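Local coordinates for protein Mn transporter subunit (Synechocystis sp. PCC 6803, PDB 3UJP) that probably binds manganese in the periplasm and delivers it, as the solute-binding component, to an ABC-type manganese transporter, at residues Leu35-Thr39 against Leu91-Phe95; Leu83-Met89 against Val105-Thr111; Val240-Phe244 against Val294-Leu299. All coordinates share one frame; numbering follows the deposited sequence.

Interaction 1: Leu35-Thr39 against Leu91-Phe95; sequences LTTFT and LERWF
The backbones stay well apart where T37 faces E92, their CA atoms 7.2 Å from each other, so side chains make the contact. T37 lies just past the end of strand 33-36, and E92 opens a type I turn, E92 to F95, closed by a bond from F95 N to E92 O of 3.3 Å. The principal polar link runs from T37 OG1 to E92 OE1 at 2.6 Å. The two side chains cross at about a right angle, and the hydroxyl meets the oxygen from above the carboxylate plane, 39° out of it. A bend in the glutamate chain at chi2 (-95°) turns the carboxylate toward the threonine.

T37 splits its two branches. Its OG1 sits between the backbone N and the carbonyl carbon (chi1 48°), while CG2, beside the backbone N, turns to the aromatic side. That methyl lies 3.8 Å from F95 CD1 and 4.0 Å from W94 CH2, reaching both rings obliquely. The indole is tied in turn by NE1 to the carbonyl of I65, and one of its faces receives E92 CB from within the same turn, 3.6 Å above the plane. On the other flank of the carboxylate, L91 CD2 comes obliquely to the F38 ring, 3.4 Å from CE2; F38 is the N-cap residue of helix 39-49.

All six touching residues are buried, and both carboxylate oxygens of E92 have donors, since OE2 accepts from G88 N. Two donors would tend to favour the ionised form of this buried carboxylate, against the cost of burial. The L91 side chain, just before the turn, lies about 5 Å from the bound manganese. One hydroxyl-carboxylate bond, flanked by apolar contacts, thus joins the end of strand 33-36 to the turn E92-F95.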
ATOM      1  N   LEU A  35       3.998   1.803  12.899  1.00 67.02           N
ATOM      2  CA  LEU A  35       5.373   1.334  12.735  1.00 71.17           C
ATOM      3  C   LEU A  35       5.714   0.202  13.711  1.00 72.16           C
ATOM      4  O   LEU A  35       5.373   0.275  14.899  1.00 70.99           O
ATOM      5  CB  LEU A  35       6.355   2.493  12.913  1.00 68.35           C
ATOM      6  CG  LEU A  35       7.531   2.410  11.950  1.00 70.97           C
ATOM      7  CD1 LEU A  35       7.067   2.807  10.534  1.00 75.45           C
ATOM      8  CD2 LEU A  35       8.715   3.262  12.416  1.00 66.55           C
ATOM      9  N   THR A  36       6.359  -0.852  13.217  1.00 67.94           N
ATOM     10  CA  THR A  36       6.789  -1.925  14.112  1.00 67.19           C
ATOM     11  C   THR A  36       8.271  -2.229  13.992  1.00 68.65           C
ATOM     12  O   THR A  36       8.878  -2.090  12.930  1.00 67.10           O
ATOM     13  CB  THR A  36       5.975  -3.236  13.960  1.00 67.26           C
ATOM     14  OG1 THR A  36       5.881  -3.607  12.581  1.00 76.56           O
ATOM     15  CG2 THR A  36       4.594  -3.059  14.510  1.00 70.78           C
ATOM     16  N   THR A  37       8.830  -2.674  15.104  1.00 61.78           N
ATOM     17  CA  THR A  37      10.246  -2.922  15.222  1.00 59.94           C
ATOM     18  C   THR A  37      10.767  -3.914  14.199  1.00 67.21           C
ATOM     19  O   THR A  37      11.657  -3.581  13.399  1.00 69.10           O
ATOM     20  CB  THR A  37      10.584  -3.357  16.631  1.00 62.49           C
ATOM     21  OG1 THR A  37       9.679  -4.388  17.047  1.00 66.50           O
ATOM     22  CG2 THR A  37      10.405  -2.173  17.537  1.00 67.15           C
ATOM     23  N   PHE A  38      10.221  -5.125  14.208  1.00 64.93           N
ATOM     24  CA  PHE A  38      10.636  -6.133  13.236  1.00 64.61           C
ATOM     25  C   PHE A  38       9.511  -6.750  12.422  1.00 65.29           C
ATOM     26  O   PHE A  38       8.336  -6.649  12.775  1.00 70.16           O
ATOM     27  CB  PHE A  38      11.485  -7.226  13.884  1.00 65.41           C
ATOM     28  CG  PHE A  38      10.769  -8.044  14.909  1.00 61.88           C
ATOM     29  CD1 PHE A  38      10.566  -9.396  14.708  1.00 62.60           C
ATOM     30  CD2 PHE A  38      10.337  -7.475  16.081  1.00 62.58           C
ATOM     31  CE1 PHE A  38       9.937 -10.144  15.643  1.00 61.76           C
ATOM     32  CE2 PHE A  38       9.702  -8.221  17.017  1.00 62.06           C
ATOM     33  CZ  PHE A  38       9.507  -9.559  16.804  1.00 61.87           C
ATOM     34  N   THR A  39       9.912  -7.388  11.330  1.00 64.05           N
ATOM     35  CA  THR A  39       9.018  -8.011  10.364  1.00 62.01           C
ATOM     36  C   THR A  39       8.000  -9.015  10.902  1.00 66.90           C
ATOM     37  O   THR A  39       6.945  -9.192  10.299  1.00 73.04           O
ATOM     38  CB  THR A  39       9.821  -8.801   9.375  1.00 60.56           C
ATOM     39  OG1 THR A  39      10.418  -9.905  10.070  1.00 70.88           O
ATOM     40  CG2 THR A  39      10.896  -7.933   8.756  1.00 65.61           C
ATOM     41  N   LEU A  91      13.464  -6.669  23.924  1.00 71.36           N
ATOM     42  CA  LEU A  91      13.811  -7.407  22.721  1.00 68.37           C
ATOM     43  C   LEU A  91      14.646  -6.486  21.874  1.00 72.58           C
ATOM     44  O   LEU A  91      15.818  -6.743  21.591  1.00 75.79           O
ATOM     45  CB  LEU A  91      12.566  -7.846  21.932  1.00 69.77           C
ATOM     46  CG  LEU A  91      12.879  -8.562  20.620  1.00 60.53           C
ATOM     47  CD1 LEU A  91      13.303  -9.968  20.899  1.00 56.93           C
ATOM     48  CD2 LEU A  91      11.693  -8.550  19.707  1.00 69.06           C
ATOM     49  N   GLU A  92      14.017  -5.402  21.456  1.00 68.91           N
ATOM     50  CA  GLU A  92      14.716  -4.399  20.690  1.00 72.58           C
ATOM     51  C   GLU A  92      15.494  -3.524  21.696  1.00 73.63           C
ATOM     52  O   GLU A  92      14.933  -2.659  22.359  1.00 75.39           O
ATOM     53  CB  GLU A  92      13.701  -3.622  19.842  1.00 70.96           C
ATOM     54  CG  GLU A  92      12.401  -3.303  20.585  1.00 67.79           C
ATOM     55  CD  GLU A  92      11.283  -4.310  20.361  1.00 66.42           C
ATOM     56  OE1 GLU A  92      11.124  -4.784  19.227  1.00 65.03           O
ATOM     57  OE2 GLU A  92      10.534  -4.592  21.315  1.00 66.72           O
ATOM     58  N   ARG A  93      16.781  -3.789  21.850  1.00 73.08           N
ATOM     59  CA  ARG A  93      17.554  -3.123  22.882  1.00 68.70           C
ATOM     60  C   ARG A  93      17.722  -1.661  22.552  1.00 72.61           C
ATOM     61  O   ARG A  93      17.981  -0.839  23.445  1.00 84.38           O
ATOM     62  CB  ARG A  93      18.911  -3.799  23.050  1.00 69.54           C
ATOM     63  CG  ARG A  93      18.954  -4.714  24.259  1.00 66.51           C
ATOM     64  CD  ARG A  93      20.261  -5.474  24.400  1.00 67.46           C
ATOM     65  NE  ARG A  93      20.446  -6.536  23.407  1.00 70.39           N
ATOM     66  CZ  ARG A  93      21.370  -6.506  22.450  1.00 77.83           C
ATOM     67  NH1 ARG A  93      22.187  -5.463  22.350  1.00 87.34           N
ATOM     68  NH2 ARG A  93      21.483  -7.509  21.587  1.00 79.52           N
ATOM     69  N   TRP A  94      17.549  -1.347  21.267  1.00 71.96           N
ATOM     70  CA  TRP A  94      17.807  -0.012  20.711  1.00 76.25           C
ATOM     71  C   TRP A  94      16.593   0.912  20.769  1.00 76.14           C
ATOM     72  O   TRP A  94      16.686   2.097  20.454  1.00 83.84           O
ATOM     73  CB  TRP A  94      18.259  -0.130  19.252  1.00 67.10           C
ATOM     74  CG  TRP A  94      17.370  -1.025  18.452  1.00 69.53           C
ATOM     75  CD1 TRP A  94      17.517  -2.370  18.257  1.00 72.15           C
ATOM     76  CD2 TRP A  94      16.162  -0.657  17.761  1.00 74.49           C
ATOM     77  NE1 TRP A  94      16.486  -2.860  17.485  1.00 67.54           N
ATOM     78  CE2 TRP A  94      15.642  -1.830  17.168  1.00 68.54           C
ATOM     79  CE3 TRP A  94      15.481   0.551  17.573  1.00 71.42           C
ATOM     80  CZ2 TRP A  94      14.487  -1.824  16.406  1.00 66.15           C
ATOM     81  CZ3 TRP A  94      14.326   0.545  16.814  1.00 67.14           C
ATOM     82  CH2 TRP A  94      13.845  -0.626  16.242  1.00 64.16           C
ATOM     83  N   PHE A  95      15.457   0.361  21.171  1.00 74.94           N
ATOM     84  CA  PHE A  95      14.210   1.084  21.091  1.00 75.20           C
ATOM     85  C   PHE A  95      14.201   2.274  22.036  1.00 83.02           C
ATOM     86  O   PHE A  95      14.062   3.403  21.581  1.00 89.07           O
ATOM     87  CB  PHE A  95      13.019   0.166  21.352  1.00 71.23           C
ATOM     88  CG  PHE A  95      11.733   0.745  20.901  1.00 72.17           C
ATOM     89  CD1 PHE A  95      11.463   0.879  19.542  1.00 67.66           C
ATOM     90  CD2 PHE A  95      10.809   1.209  21.818  1.00 73.03           C
ATOM     91  CE1 PHE A  95      10.281   1.442  19.103  1.00 62.32           C
ATOM     92  CE2 PHE A  95       9.623   1.779  21.393  1.00 75.44           C
ATOM     93  CZ  PHE A  95       9.357   1.895  20.028  1.00 68.68           C
TER

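Interaction 2: Leu83-Met89 against Val105-Thr111; sequences LILYNGM and VPSVVLT
L85 and V108 lie side by side and point the same way, L85 CD1 resting 3.5 Å from V108 CG2, as expected of paired residues on neighbouring parallel strands. Both belong to one face of the sheet. L110, just past the strand, packs against L85 at about a right angle, its CD2 lying 3.7 Å from L85 CG. Here F150 of helix 136-153 touches L85 and I146 of that helix touches L110.

I84, Y86, S107 and V109 project from the other face. The Y86 ring is brought over V109 by a first torsion that places CG between the backbone N and the carbonyl carbon (chi1 74°). V109 CB stands 4.2 Å above one ring face, offset toward the rim, whereas S107 CB comes to the ring's edge. F95 stacks on the tyrosine from outside the two strands. Toward the start of the pair, L83 CD1 meets P106 CB at 3.5 Å with the side chains at about a right angle, and I84 CD1 touches V105 CG1 at 3.7 Å as those two cross obliquely.

Main-chain bonds fix this register. I84 N binds P106 O, Y86 N binds V108 O at 3.1 Å with an almost straight N-H (178°), and L110 N binds Y86 O at 3.0 Å; the link from V108 N to I84 O is weak. Beyond the strands the N87 amide passes near T111; its ND2 bonds to G88 O and its OD1 to the Y142 hydroxyl.

The short strand axes, 5.0 Å apart and 20° from parallel, belong to consecutive strands 83-86 and 107-109 with helix 95-100 between them: a beta-alpha-beta crossover, the repeating element of alpha/beta sheets, here ending at the outermost strand 107-109.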
ATOM      1  N   LEU A  83       1.602   5.999  15.296  1.00 71.74           N
ATOM      2  CA  LEU A  83       1.654   5.048  16.407  1.00 74.10           C
ATOM      3  C   LEU A  83       2.781   4.051  16.180  1.00 73.47           C
ATOM      4  O   LEU A  83       3.035   3.647  15.053  1.00 74.93           O
ATOM      5  CB  LEU A  83       0.341   4.277  16.558  1.00 67.28           C
ATOM      6  CG  LEU A  83       0.401   3.073  17.515  1.00 71.67           C
ATOM      7  CD1 LEU A  83       0.838   3.487  18.903  1.00 73.32           C
ATOM      8  CD2 LEU A  83      -0.929   2.362  17.588  1.00 72.39           C
ATOM      9  N   ILE A  84       3.453   3.653  17.252  1.00 74.09           N
ATOM     10  CA  ILE A  84       4.612   2.776  17.137  1.00 70.73           C
ATOM     11  C   ILE A  84       4.492   1.627  18.102  1.00 71.03           C
ATOM     12  O   ILE A  84       4.426   1.805  19.312  1.00 76.73           O
ATOM     13  CB  ILE A  84       5.938   3.522  17.383  1.00 74.41           C
ATOM     14  CG1 ILE A  84       6.254   4.458  16.206  1.00 74.56           C
ATOM     15  CG2 ILE A  84       7.066   2.524  17.603  1.00 69.37           C
ATOM     16  CD1 ILE A  84       7.066   5.679  16.587  1.00 73.72           C
ATOM     17  N   LEU A  85       4.471   0.436  17.533  1.00 71.95           N
ATOM     18  CA  LEU A  85       4.142  -0.784  18.238  1.00 67.13           C
ATOM     19  C   LEU A  85       5.401  -1.599  18.354  1.00 65.73           C
ATOM     20  O   LEU A  85       6.052  -1.873  17.344  1.00 66.97           O
ATOM     21  CB  LEU A  85       3.129  -1.566  17.407  1.00 65.83           C
ATOM     22  CG  LEU A  85       1.680  -1.521  17.863  1.00 60.60           C
ATOM     23  CD1 LEU A  85       1.395  -0.174  18.450  1.00 66.32           C
ATOM     24  CD2 LEU A  85       0.788  -1.821  16.693  1.00 65.91           C
ATOM     25  N   TYR A  86       5.752  -1.984  19.573  1.00 59.15           N
ATOM     26  CA  TYR A  86       6.955  -2.762  19.757  1.00 64.85           C
ATOM     27  C   TYR A  86       6.724  -3.907  20.732  1.00 68.35           C
ATOM     28  O   TYR A  86       5.767  -3.890  21.501  1.00 68.28           O
ATOM     29  CB  TYR A  86       8.127  -1.866  20.175  1.00 70.23           C
ATOM     30  CG  TYR A  86       8.125  -1.348  21.606  1.00 71.45           C
ATOM     31  CD1 TYR A  86       7.300  -0.300  21.993  1.00 74.95           C
ATOM     32  CD2 TYR A  86       8.983  -1.886  22.559  1.00 70.36           C
ATOM     33  CE1 TYR A  86       7.316   0.191  23.292  1.00 76.09           C
ATOM     34  CE2 TYR A  86       9.003  -1.410  23.862  1.00 74.94           C
ATOM     35  CZ  TYR A  86       8.168  -0.371  24.222  1.00 80.60           C
ATOM     36  OH  TYR A  86       8.183   0.104  25.516  1.00 89.01           O
ATOM     37  N   ASN A  87       7.613  -4.903  20.671  1.00 68.70           N
ATOM     38  CA  ASN A  87       7.491  -6.120  21.475  1.00 66.65           C
ATOM     39  C   ASN A  87       7.682  -5.860  22.965  1.00 65.82           C
ATOM     40  O   ASN A  87       6.874  -6.297  23.767  1.00 68.24           O
ATOM     41  CB  ASN A  87       8.460  -7.209  20.965  1.00 65.15           C
ATOM     42  CG  ASN A  87       8.322  -8.530  21.707  1.00 57.42           C
ATOM     43  OD1 ASN A  87       8.027  -9.556  21.107  1.00 63.78           O
ATOM     44  ND2 ASN A  87       8.545  -8.508  23.014  1.00 65.88           N
ATOM     45  N   GLY A  88       8.750  -5.160  23.345  1.00 70.00           N
ATOM     46  CA  GLY A  88       9.034  -4.933  24.754  1.00 68.01           C
ATOM     47  C   GLY A  88       9.867  -6.056  25.335  1.00 69.27           C
ATOM     48  O   GLY A  88      10.466  -6.815  24.593  1.00 69.78           O
ATOM     49  N   MET A  89       9.912  -6.182  26.653  1.00 69.29           N
ATOM     50  CA  MET A  89      10.727  -7.233  27.263  1.00 74.80           C
ATOM     51  C   MET A  89      12.215  -7.100  26.861  1.00 72.54           C
ATOM     52  O   MET A  89      12.977  -8.073  26.888  1.00 68.11           O
ATOM     53  CB  MET A  89      10.172  -8.617  26.891  1.00 75.26           C
ATOM     54  CG  MET A  89       8.766  -8.888  27.444  1.00 75.37           C
ATOM     55  SD  MET A  89       8.123 -10.567  27.232  1.00 81.13           S
ATOM     56  CE  MET A  89       8.581 -11.330  28.760  1.00 75.25           C
ATOM     57  N   VAL A 105       4.319  10.710  20.013  1.00101.13           N
ATOM     58  CA  VAL A 105       3.800   9.689  19.147  1.00 84.53           C
ATOM     59  C   VAL A 105       3.609   8.562  20.093  1.00 81.72           C
ATOM     60  O   VAL A 105       4.451   8.322  20.921  1.00 90.01           O
ATOM     61  CB  VAL A 105       4.838   9.290  18.167  1.00 82.16           C
ATOM     62  CG1 VAL A 105       4.366   8.141  17.377  1.00 83.41           C
ATOM     63  CG2 VAL A 105       5.139  10.442  17.284  1.00 90.47           C
ATOM     64  N   PRO A 106       2.525   7.843  19.979  1.00 82.79           N
ATOM     65  CA  PRO A 106       2.210   6.829  20.979  1.00 87.32           C
ATOM     66  C   PRO A 106       3.066   5.584  20.857  1.00 86.62           C
ATOM     67  O   PRO A 106       3.615   5.323  19.804  1.00 78.96           O
ATOM     68  CB  PRO A 106       0.756   6.513  20.693  1.00 78.74           C
ATOM     69  CG  PRO A 106       0.237   7.724  20.082  1.00 85.23           C
ATOM     70  CD  PRO A 106       1.325   8.377  19.337  1.00 80.39           C
ATOM     71  N   SER A 107       3.194   4.826  21.932  1.00 84.92           N
ATOM     72  CA  SER A 107       3.879   3.541  21.819  1.00 83.83           C
ATOM     73  C   SER A 107       3.286   2.549  22.795  1.00 84.50           C
ATOM     74  O   SER A 107       3.038   2.887  23.949  1.00 90.40           O
ATOM     75  CB  SER A 107       5.365   3.694  22.120  1.00 78.82           C
ATOM     76  OG  SER A 107       5.862   4.870  21.523  1.00 84.04           O
ATOM     77  N   VAL A 108       3.055   1.325  22.336  1.00 74.36           N
ATOM     78  CA  VAL A 108       2.525   0.296  23.227  1.00 72.67           C
ATOM     79  C   VAL A 108       3.318  -0.985  23.055  1.00 72.46           C
ATOM     80  O   VAL A 108       3.921  -1.207  22.003  1.00 73.32           O
ATOM     81  CB  VAL A 108       1.014   0.047  22.995  1.00 77.02           C
ATOM     82  CG1 VAL A 108       0.290   1.387  22.730  1.00 85.03           C
ATOM     83  CG2 VAL A 108       0.788  -0.910  21.853  1.00 62.09           C
ATOM     84  N   VAL A 109       3.376  -1.796  24.106  1.00 67.25           N
ATOM     85  CA  VAL A 109       4.093  -3.061  24.016  1.00 64.33           C
ATOM     86  C   VAL A 109       3.105  -4.230  23.843  1.00 67.25           C
ATOM     87  O   VAL A 109       2.295  -4.525  24.719  1.00 73.44           O
ATOM     88  CB  VAL A 109       5.207  -3.262  25.158  1.00 64.59           C
ATOM     89  CG1 VAL A 109       5.335  -2.046  26.041  1.00 65.71           C
ATOM     90  CG2 VAL A 109       4.990  -4.527  25.996  1.00 62.29           C
ATOM     91  N   LEU A 110       3.158  -4.860  22.677  1.00 66.53           N
ATOM     92  CA  LEU A 110       2.274  -5.960  22.344  1.00 59.42           C
ATOM     93  C   LEU A 110       2.467  -7.117  23.306  1.00 62.11           C
ATOM     94  O   LEU A 110       1.772  -8.135  23.233  1.00 72.30           O
ATOM     95  CB  LEU A 110       2.555  -6.434  20.933  1.00 58.64           C
ATOM     96  CG  LEU A 110       2.653  -5.317  19.918  1.00 62.01           C
ATOM     97  CD1 LEU A 110       2.924  -5.899  18.537  1.00 62.32           C
ATOM     98  CD2 LEU A 110       1.371  -4.499  19.954  1.00 65.22           C
ATOM     99  N   THR A 111       3.396  -6.969  24.226  1.00 60.65           N
ATOM    100  CA  THR A 111       3.771  -8.106  25.031  1.00 68.08           C
ATOM    101  C   THR A 111       3.065  -8.125  26.392  1.00 69.81           C
ATOM    102  O   THR A 111       3.092  -9.135  27.091  1.00 67.27           O
ATOM    103  CB  THR A 111       5.296  -8.190  25.130  1.00 65.49           C
ATOM    104  OG1 THR A 111       5.721  -9.464  24.635  1.00 71.26           O
ATOM    105  CG2 THR A 111       5.791  -7.963  26.543  1.00 71.41           C
TER

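Interaction 3: Val240-Phe244 against Val294-Leu299; sequences VPTIF and VITNGL
P241, T242 and F244 meet the C-terminal part of helix 284-296 and the residues that follow, a strand-to-helix contact in an alpha/beta layer whose strand 242-246 pairs in parallel with strand 264-269. F244 takes a first torsion that leaves CG beside the backbone N and anti to the carbonyl carbon (chi1 -53°), which carries the ring to V294 and I295. There its CZ lies 3.4 Å from V294 O, which is reached obliquely, and its CE1 4.1 Å from I295 CG1, while G298 CA stands at the ring's edge, near its plane. L269 of the adjacent strand also touches F244.

The V240 side chain, with CG1 anti to its own amide nitrogen (chi1 176°), lies alongside that of L299, pointing the same way, and V240 CG1 is 4.0 Å from L299 CD2. The pyrrolidine ring of P241 adds CG against L299 CB at 3.9 Å. I295 O accepts from both G298 N and L299 N, so the chain folds back tightly here.

T242 supplies the polar link. Its methyl CG2 is anti to the backbone N (chi1 -52° for the hydroxyl), leaving OG1 beside that nitrogen and directed at G298. The hydroxyl donates to the glycine carbonyl; the modelled separation of T242 OG1 and G298 O, 2.4 Å, is very short, so its exact length is doubtful.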
ATOM      1  N   VAL A 240      20.883 -36.697  19.817  1.00 90.22           N
ATOM      2  CA  VAL A 240      19.883 -35.910  19.090  1.00 86.47           C
ATOM      3  C   VAL A 240      20.186 -35.919  17.599  1.00 90.09           C
ATOM      4  O   VAL A 240      21.275 -35.542  17.183  1.00 87.30           O
ATOM      5  CB  VAL A 240      19.779 -34.467  19.586  1.00 79.66           C
ATOM      6  CG1 VAL A 240      18.798 -33.714  18.731  1.00 77.38           C
ATOM      7  CG2 VAL A 240      19.318 -34.445  21.025  1.00 86.84           C
ATOM      8  N   PRO A 241      19.222 -36.374  16.786  1.00 90.77           N
ATOM      9  CA  PRO A 241      19.496 -36.563  15.354  1.00 88.20           C
ATOM     10  C   PRO A 241      19.677 -35.262  14.525  1.00 93.74           C
ATOM     11  O   PRO A 241      20.587 -35.224  13.682  1.00 89.56           O
ATOM     12  CB  PRO A 241      18.305 -37.413  14.879  1.00 90.26           C
ATOM     13  CG  PRO A 241      17.220 -37.167  15.867  1.00 91.56           C
ATOM     14  CD  PRO A 241      17.892 -36.880  17.178  1.00 92.46           C
ATOM     15  N   THR A 242      18.861 -34.229  14.761  1.00 92.69           N
ATOM     16  CA  THR A 242      18.979 -32.974  14.004  1.00 86.74           C
ATOM     17  C   THR A 242      19.093 -31.691  14.859  1.00 86.99           C
ATOM     18  O   THR A 242      18.360 -31.495  15.849  1.00 82.02           O
ATOM     19  CB  THR A 242      17.830 -32.802  12.999  1.00 86.25           C
ATOM     20  OG1 THR A 242      17.707 -33.976  12.180  1.00 90.11           O
ATOM     21  CG2 THR A 242      18.107 -31.609  12.120  1.00 88.03           C
ATOM     22  N   ILE A 243      20.012 -30.816  14.454  1.00 87.59           N
ATOM     23  CA  ILE A 243      20.261 -29.562  15.171  1.00 82.94           C
ATOM     24  C   ILE A 243      20.092 -28.331  14.279  1.00 83.16           C
ATOM     25  O   ILE A 243      20.506 -28.340  13.116  1.00 86.78           O
ATOM     26  CB  ILE A 243      21.666 -29.569  15.781  1.00 78.61           C
ATOM     27  CG1 ILE A 243      22.720 -29.491  14.682  1.00 80.10           C
ATOM     28  CG2 ILE A 243      21.882 -30.829  16.620  1.00 81.95           C
ATOM     29  CD1 ILE A 243      24.156 -29.597  15.222  1.00 78.19           C
ATOM     30  N   PHE A 244      19.501 -27.272  14.837  1.00 83.36           N
ATOM     31  CA  PHE A 244      19.085 -26.116  14.046  1.00 84.47           C
ATOM     32  C   PHE A 244      19.659 -24.805  14.485  1.00 83.03           C
ATOM     33  O   PHE A 244      19.980 -24.620  15.650  1.00 86.59           O
ATOM     34  CB  PHE A 244      17.574 -25.967  14.099  1.00 82.12           C
ATOM     35  CG  PHE A 244      16.861 -27.195  13.724  1.00 82.61           C
ATOM     36  CD1 PHE A 244      16.194 -27.932  14.678  1.00 85.52           C
ATOM     37  CD2 PHE A 244      16.899 -27.649  12.423  1.00 82.31           C
ATOM     38  CE1 PHE A 244      15.544 -29.089  14.336  1.00 82.22           C
ATOM     39  CE2 PHE A 244      16.257 -28.799  12.071  1.00 85.97           C
ATOM     40  CZ  PHE A 244      15.573 -29.522  13.031  1.00 87.21           C
ATOM     41  N   VAL A 294       9.542 -28.654  10.337  1.00 80.51           N
ATOM     42  CA  VAL A 294      10.936 -29.056  10.076  1.00 83.80           C
ATOM     43  C   VAL A 294      11.673 -29.535  11.327  1.00 86.23           C
ATOM     44  O   VAL A 294      12.735 -30.164  11.235  1.00 86.07           O
ATOM     45  CB  VAL A 294      11.769 -27.990   9.320  1.00 81.38           C
ATOM     46  CG1 VAL A 294      10.941 -27.373   8.207  1.00 84.50           C
ATOM     47  CG2 VAL A 294      12.265 -26.919  10.255  1.00 82.26           C
ATOM     48  N   ILE A 295      11.098 -29.238  12.491  1.00 84.50           N
ATOM     49  CA  ILE A 295      11.598 -29.763  13.761  1.00 80.59           C
ATOM     50  C   ILE A 295      11.165 -31.210  13.908  1.00 84.12           C
ATOM     51  O   ILE A 295      11.996 -32.106  14.086  1.00 89.08           O
ATOM     52  CB  ILE A 295      11.053 -28.968  14.951  1.00 80.36           C
ATOM     53  CG1 ILE A 295      11.820 -27.658  15.128  1.00 81.51           C
ATOM     54  CG2 ILE A 295      11.180 -29.774  16.213  1.00 84.96           C
ATOM     55  CD1 ILE A 295      11.337 -26.820  16.298  1.00 80.01           C
ATOM     56  N   THR A 296       9.854 -31.429  13.820  1.00 85.45           N
ATOM     57  CA  THR A 296       9.281 -32.761  13.952  1.00 81.42           C
ATOM     58  C   THR A 296      10.004 -33.814  13.123  1.00 84.81           C
ATOM     59  O   THR A 296      10.547 -34.755  13.683  1.00 92.66           O
ATOM     60  CB  THR A 296       7.788 -32.760  13.654  1.00 85.16           C
ATOM     61  OG1 THR A 296       7.088 -32.293  14.814  1.00 94.66           O
ATOM     62  CG2 THR A 296       7.305 -34.151  13.321  1.00 87.70           C
ATOM     63  N   ASN A 297      10.005 -33.646  11.805  1.00 84.58           N
ATOM     64  CA  ASN A 297      10.669 -34.589  10.913  1.00 86.50           C
ATOM     65  C   ASN A 297      12.186 -34.557  11.066  1.00 89.74           C
ATOM     66  O   ASN A 297      12.892 -35.407  10.524  1.00 98.58           O
ATOM     67  CB  ASN A 297      10.279 -34.317   9.459  1.00 85.70           C
ATOM     68  CG  ASN A 297      11.236 -33.367   8.767  1.00 96.98           C
ATOM     69  OD1 ASN A 297      10.918 -32.198   8.546  1.00 98.84           O
ATOM     70  ND2 ASN A 297      12.418 -33.864   8.422  1.00 97.60           N
ATOM     71  N   GLY A 298      12.680 -33.569  11.805  1.00 90.27           N
ATOM     72  CA  GLY A 298      14.107 -33.425  12.030  1.00 91.35           C
ATOM     73  C   GLY A 298      14.649 -34.458  12.997  1.00 92.71           C
ATOM     74  O   GLY A 298      15.681 -35.079  12.743  1.00 91.80           O
ATOM     75  N   LEU A 299      13.949 -34.642  14.113  1.00 90.15           N
ATOM     76  CA  LEU A 299      14.362 -35.607  15.124  1.00 91.14           C
ATOM     77  C   LEU A 299      13.730 -36.972  14.873  1.00 93.20           C
ATOM     78  O   LEU A 299      13.662 -37.809  15.772  1.00 98.59           O
ATOM     79  CB  LEU A 299      13.995 -35.106  16.522  1.00 87.36           C
ATOM     80  CG  LEU A 299      13.896 -33.590  16.696  1.00 85.66           C
ATOM     81  CD1 LEU A 299      12.713 -33.225  17.580  1.00 76.67           C
ATOM     82  CD2 LEU A 299      15.190 -33.028  17.265  1.00 90.92           C
TER

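Overall arrangement
Interactions 1 and 2 share one parallel sheet, their centres 9 Å apart: strands 33-36 and 83-86 are neighbours, joined by probable hydrogen bonds from L35 to L83 and L85. Their segments alternate along the chain (35-39, 83-89, 91-95, 105-111). Interaction 3 follows in series, its centre 30 Å from that of interaction 1 and 34 Å from that of interaction 2, across the chain's centre and beside a different sheet. This separation is consistent with the two-lobed form of metal-binding receptors of this family, and the manganese ligands H66, H131, E197 and D272 likewise come from both halves of the sequence.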